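Long-range contacts in glycoside Hydrolase (PDB 5TA0), which probably hydrolyses agarose chains as a family 86 glycoside hydrolase of a human gut bacterium, and here holds an agarose oligosaccharide in its active-site cleft: residues A[323-327]-A[353-357]; A[326-330]-A[345-350]. One frame throughout, in Å; residues are numbered along the deposited sequence. Where two conformers were deposited one is given.

Contact 1. Residues A[323-327]-A[353-357]. With GAL (beta-D-galactopyranose), chain C.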
# COMPACT_ATOMS: atom_id res chain seq x y z
N ILE A 323 2.17 -3.54 -0.91
CA ILE A 323 0.85 -3.14 -1.42
C ILE A 323 1.05 -2.80 -2.89
O ILE A 323 1.39 -1.67 -3.25
CB ILE A 323 0.20 -2.01 -0.58
CG1 ILE A 323 0.20 -2.35 0.92
CG2 ILE A 323 -1.24 -1.82 -1.01
CD1 ILE A 323 1.37 -1.77 1.66
N SER A 324 0.87 -3.79 -3.78
CA SER A 324 1.30 -3.60 -5.15
C SER A 324 0.31 -2.85 -6.04
O SER A 324 0.66 -2.48 -7.15
CB SER A 324 1.69 -4.91 -5.80
OG SER A 324 0.68 -5.87 -5.72
N GLN A 325 -0.90 -2.65 -5.54
CA GLN A 325 -1.92 -1.75 -6.13
C GLN A 325 -2.73 -1.13 -5.02
O GLN A 325 -3.25 -1.87 -4.18
CB GLN A 325 -2.90 -2.48 -7.04
CG GLN A 325 -2.31 -3.08 -8.32
CD GLN A 325 -3.33 -3.87 -9.13
OE1 GLN A 325 -4.57 -3.63 -9.05
NE2 GLN A 325 -2.84 -4.78 -9.93
N TYR A 326 -2.88 0.18 -5.02
CA TYR A 326 -3.79 0.84 -4.08
C TYR A 326 -4.29 2.14 -4.64
O TYR A 326 -3.68 2.72 -5.53
CB TYR A 326 -3.14 1.06 -2.72
CG TYR A 326 -2.11 2.17 -2.60
CD1 TYR A 326 -2.48 3.44 -2.17
CD2 TYR A 326 -0.75 1.93 -2.81
CE1 TYR A 326 -1.56 4.45 -1.98
CE2 TYR A 326 0.20 2.95 -2.65
CZ TYR A 326 -0.21 4.19 -2.20
OH TYR A 326 0.68 5.22 -1.97
N SER A 327 -5.41 2.56 -4.07
CA SER A 327 -6.04 3.91 -4.14
C SER A 327 -7.55 3.71 -4.09
O SER A 327 -8.03 3.27 -3.05
CB SER A 327 -5.54 4.85 -5.25
OG SER A 327 -5.89 4.37 -6.52
N MET A 353 -3.88 6.79 2.06
CA MET A 353 -3.27 5.49 2.24
C MET A 353 -1.74 5.59 2.36
O MET A 353 -1.14 4.91 3.22
CB MET A 353 -3.65 4.59 1.08
CG MET A 353 -5.12 4.19 1.11
SD MET A 353 -5.43 2.83 -0.03
CE MET A 353 -7.18 2.59 0.27
N LEU A 354 -1.13 6.44 1.53
CA LEU A 354 0.30 6.66 1.61
C LEU A 354 0.73 7.07 3.00
O LEU A 354 1.68 6.52 3.53
CB LEU A 354 0.75 7.70 0.60
CG LEU A 354 2.21 8.16 0.73
CD1 LEU A 354 3.20 7.00 0.68
CD2 LEU A 354 2.54 9.14 -0.38
N MET A 355 0.05 8.04 3.59
CA MET A 355 0.40 8.46 4.95
C MET A 355 0.36 7.27 5.93
O MET A 355 1.24 7.11 6.80
CB MET A 355 -0.54 9.57 5.43
CG MET A 355 -0.36 10.88 4.67
SD MET A 355 1.12 11.76 5.10
CE MET A 355 0.70 12.53 6.68
N GLN A 356 -0.64 6.41 5.78
CA GLN A 356 -0.78 5.25 6.67
C GLN A 356 0.32 4.24 6.42
O GLN A 356 0.86 3.70 7.38
CB GLN A 356 -2.19 4.66 6.58
CG GLN A 356 -3.24 5.70 7.00
CD GLN A 356 -4.66 5.22 7.05
OE1 GLN A 356 -5.55 5.79 6.39
NE2 GLN A 356 -4.92 4.21 7.88
N PHE A 357 0.75 4.05 5.17
CA PHE A 357 1.88 3.14 4.90
C PHE A 357 3.19 3.71 5.45
O PHE A 357 4.00 2.94 6.00
CB PHE A 357 2.04 2.85 3.41
CG PHE A 357 0.81 2.26 2.75
CD1 PHE A 357 0.04 1.25 3.38
CD2 PHE A 357 0.44 2.69 1.50
CE1 PHE A 357 -1.08 0.72 2.76
CE2 PHE A 357 -0.65 2.15 0.88
CZ PHE A 357 -1.42 1.19 1.51
C1 GAL C . -8.48 -4.74 -11.37
C2 GAL C . -7.16 -5.45 -11.65
C3 GAL C . -6.21 -4.66 -12.53
C4 GAL C . -6.92 -3.83 -13.60
C5 GAL C . -8.12 -3.09 -13.06
C6 GAL C . -8.90 -2.26 -14.09
O2 GAL C . -6.49 -5.70 -10.43
O3 GAL C . -5.42 -5.68 -13.16
O4 GAL C . -7.34 -4.72 -14.64
O5 GAL C . -8.99 -4.09 -12.54
O6 GAL C . -8.12 -1.20 -14.67

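Contact 2. Residues A[326-330]-A[345-350]. With GAL (beta-D-galactopyranose), chain B; AAL (3,6-anhydro-alpha-L-galactopyranose), chain D; EDO (1,2-ethanediol), chain O; SO4 (sulfate ion), chain E.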
# COMPACT_ATOMS: atom_id res chain seq x y z
N TYR A 326 -2.88 0.18 -5.02
CA TYR A 326 -3.79 0.84 -4.08
C TYR A 326 -4.29 2.14 -4.64
O TYR A 326 -3.68 2.72 -5.53
CB TYR A 326 -3.14 1.06 -2.72
CG TYR A 326 -2.11 2.17 -2.60
CD1 TYR A 326 -2.48 3.44 -2.17
CD2 TYR A 326 -0.75 1.93 -2.81
CE1 TYR A 326 -1.56 4.45 -1.98
CE2 TYR A 326 0.20 2.95 -2.65
CZ TYR A 326 -0.21 4.19 -2.20
OH TYR A 326 0.68 5.22 -1.97
N SER A 327 -5.41 2.56 -4.07
CA SER A 327 -6.04 3.91 -4.14
C SER A 327 -7.55 3.71 -4.09
O SER A 327 -8.03 3.27 -3.05
CB SER A 327 -5.54 4.85 -5.25
OG SER A 327 -5.89 4.37 -6.52
N ALA A 328 -8.28 4.08 -5.14
CA ALA A 328 -9.74 3.92 -5.17
C ALA A 328 -10.15 3.12 -6.40
O ALA A 328 -9.50 3.19 -7.46
CB ALA A 328 -10.43 5.27 -5.19
N GLN A 329 -11.22 2.36 -6.25
CA GLN A 329 -11.94 1.82 -7.39
C GLN A 329 -13.20 2.67 -7.50
O GLN A 329 -13.91 2.80 -6.51
CB GLN A 329 -12.27 0.35 -7.18
CG GLN A 329 -13.10 -0.22 -8.30
CD GLN A 329 -13.18 -1.72 -8.35
OE1 GLN A 329 -12.74 -2.42 -7.43
NE2 GLN A 329 -13.79 -2.22 -9.45
N THR A 330 -13.47 3.20 -8.68
CA THR A 330 -14.52 4.21 -8.86
C THR A 330 -15.71 3.65 -9.66
O THR A 330 -15.98 4.08 -10.76
CB THR A 330 -13.95 5.48 -9.52
OG1 THR A 330 -13.38 5.17 -10.79
CG2 THR A 330 -12.88 6.16 -8.64
N LEU A 345 -10.95 11.43 -7.18
CA LEU A 345 -11.35 10.29 -6.36
C LEU A 345 -10.17 9.38 -6.08
O LEU A 345 -10.00 8.92 -4.97
CB LEU A 345 -12.50 9.50 -6.99
CG LEU A 345 -13.83 10.27 -7.12
CD1 LEU A 345 -14.83 9.34 -7.77
CD2 LEU A 345 -14.36 10.77 -5.78
N ARG A 346 -9.33 9.19 -7.09
CA ARG A 346 -8.11 8.38 -6.91
C ARG A 346 -7.08 9.12 -6.05
O ARG A 346 -6.46 8.53 -5.15
CB ARG A 346 -7.51 8.03 -8.27
CG ARG A 346 -8.46 7.27 -9.19
CD ARG A 346 -7.72 6.80 -10.43
NE ARG A 346 -6.89 5.66 -10.10
CZ ARG A 346 -7.36 4.42 -9.94
NH1 ARG A 346 -6.56 3.43 -9.57
NH2 ARG A 346 -8.64 4.14 -10.17
N LEU A 347 -6.88 10.39 -6.34
CA LEU A 347 -5.88 11.21 -5.62
C LEU A 347 -6.10 11.18 -4.12
O LEU A 347 -5.15 11.00 -3.32
CB LEU A 347 -5.87 12.67 -6.12
CG LEU A 347 -5.23 12.88 -7.48
CD1 LEU A 347 -5.61 14.24 -8.03
CD2 LEU A 347 -3.71 12.73 -7.41
N LYS A 348 -7.33 11.41 -3.68
CA LYS A 348 -7.56 11.55 -2.23
C LYS A 348 -7.35 10.25 -1.49
O LYS A 348 -6.87 10.24 -0.36
CB LYS A 348 -8.93 12.18 -1.92
CG LYS A 348 -10.14 11.35 -2.25
CD LYS A 348 -11.43 12.14 -2.04
CE LYS A 348 -12.68 11.43 -2.49
NZ LYS A 348 -13.12 10.37 -1.53
N SER A 349 -7.68 9.12 -2.13
CA SER A 349 -7.39 7.82 -1.54
C SER A 349 -5.90 7.55 -1.50
O SER A 349 -5.39 7.03 -0.50
CB SER A 349 -8.12 6.71 -2.30
OG SER A 349 -9.51 6.74 -1.99
N THR A 350 -5.20 7.91 -2.57
CA THR A 350 -3.76 7.71 -2.62
C THR A 350 -3.04 8.43 -1.49
O THR A 350 -2.22 7.81 -0.79
CB THR A 350 -3.16 8.16 -3.96
OG1 THR A 350 -3.81 7.46 -5.02
CG2 THR A 350 -1.68 7.80 -4.00
C1 GAL B . -18.04 -5.17 -8.43
C2 GAL B . -16.91 -4.79 -9.36
C3 GAL B . -15.63 -5.54 -9.02
C4 GAL B . -15.32 -5.45 -7.53
C5 GAL B . -16.54 -5.89 -6.73
C6 GAL B . -16.27 -5.88 -5.24
O1 GAL B . -19.22 -4.37 -8.66
O2 GAL B . -17.23 -5.08 -10.71
O3 GAL B . -14.60 -4.98 -9.84
O4 GAL B . -14.99 -4.10 -7.16
O5 GAL B . -17.62 -5.01 -7.07
O6 GAL B . -17.42 -6.34 -4.53
C1 AAL D . -13.45 -5.80 -10.04
C2 AAL D . -13.00 -5.61 -11.48
C3 AAL D . -11.59 -6.13 -11.60
C4 AAL D . -10.65 -5.39 -10.68
C5 AAL D . -11.10 -5.99 -9.38
C6 AAL D . -11.14 -7.46 -9.72
O2 AAL D . -13.03 -4.22 -11.85
O3 AAL D . -11.55 -7.48 -11.10
O4 AAL D . -9.34 -5.81 -10.95
O5 AAL D . -12.41 -5.48 -9.11
C1 EDO O . -1.07 8.57 -8.59
O1 EDO O . -0.20 8.40 -7.50
C2 EDO O . -2.33 9.11 -7.96
O2 EDO O . -3.12 7.96 -7.69
S SO4 E . -16.00 -1.90 -12.48
O1 SO4 E . -15.06 -1.06 -11.71
O2 SO4 E . -15.76 -3.34 -12.18
O3 SO4 E . -15.76 -1.67 -13.93
O4 SO4 E . -17.39 -1.52 -12.11
O HOH W 1 -4.52 6.01 -8.78
O HOH W 2 -8.30 1.12 -9.85
O HOH W 3 -10.67 5.59 -11.62

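Contact 1. Residues A[323-327]-A[353-357]
Phe-357 meets Tyr-326 with its edge and Ile-323 with a face. The edge points into the face of Tyr-326 in a T-shaped pair, with the centroids 4.8 Å apart and the planes at 82°; Phe-357 CE2 stands over the centre of the tyrosine ring, 3.7 Å from Tyr-326 CD2. Ile-323 CD1 lies 3.9 Å from the Phe-357 centroid and 22° off its normal, a CH-pi contact. The opposite face receives the carbonyl oxygen of Met-353, one helical turn back. With CG of Tyr-326 set between its backbone N and carbonyl carbon (chi1 74°), the ring slides past both Phe-357 and Met-353, and CB of Met-353 closes on Tyr-326 CD1 at 3.6 Å. Around this dense packing the margins are thinner, though buried too, for the contact has no solvent side. The Met-353 sulfur makes an oblique Met-aromatic contact, 4.9 Å from the Tyr-326 centroid; Met-353 CE reaches Ser-327 O at 3.5 Å, and Leu-354 CB touches Tyr-326 OH at 3.6 Å, but Ser-327 and Leu-354 cover little area. Gln-325, probably the engineered glutamine of this variant, lines the glycan pocket beside a bound galactose. The whole belongs to a beta-alpha-beta unit: strand 321-326 lies between the parallel strands 277-285 and 364-369, whose Leu-282 and Ile-364 also touch Phe-357, while Met-300 and Met-304 of helix 298-315 pack against the same ring.

Contact 2. Residues A[326-330]-A[345-350]
The guanidinium of Arg-346 faces the loop that follows strand 321-326: Ser-327 OG lies over one face, 3.3 Å from NH1, and Ala-328 O stands obliquely 3.0 Å from NH2, both too poorly angled to bond, while two waters sit in plane at the edge. At the Tyr-326 ring, the carbonyl oxygen of Thr-350 approaches the edge, 3.6 Å from CE1. This strand-to-helix loop of a beta-alpha-beta unit in an alpha/beta barrel helps shape the active-site cleft. A bend at chi3 (76°) brings each nitrogen to a water: NE shares its own with Ser-327 OG, that of NH2 donates to Thr-330 OG1, and that of NH1 binds Ala-328 O weakly; NH1 also bonds Phe-370 O. Ala-328 CB lies 3.6 Å from Ser-349 OG, itself bonded to Asp-284, and Thr-330 CG2 3.7 Å from Leu-345 CB. Gln-329 starts away from the helix, and its extended chain carries the amide to the sugar: OE1 accepts from galactose O4, NE2 gives to O3 and a sulfate oxygen. A leucine here would probably leave O4 without its acceptor, and O3 and the sulfate without their N-H donor. Thr-350 OG1, 3.1 Å from Ser-327 CB, donates to Arg-346 O at 2.9 Å, 47° out of the carbonyl plane.

How the contacts relate
Contacts 1 and 2 have centres 10 Å apart and read as successive grips on one helix. Strand 321-326 leads into the loop through the shared residues Tyr-326 and Ser-327, and the chain then returns along helix 340-358, so the order is crossed: the loop of contact 2 follows the strand of contact 1, yet meets the earlier helical turns at 345-350, while the strand meets the later ones at 353-357. Contact 1 lies near the centre of the chain, between the parallel sheet and the helix that packs on it; contact 2 lies toward the sugar-binding end. Gln-325 and Gln-329 belong to the glycan pocket, while their neighbours along the chain pack on helix 340-358.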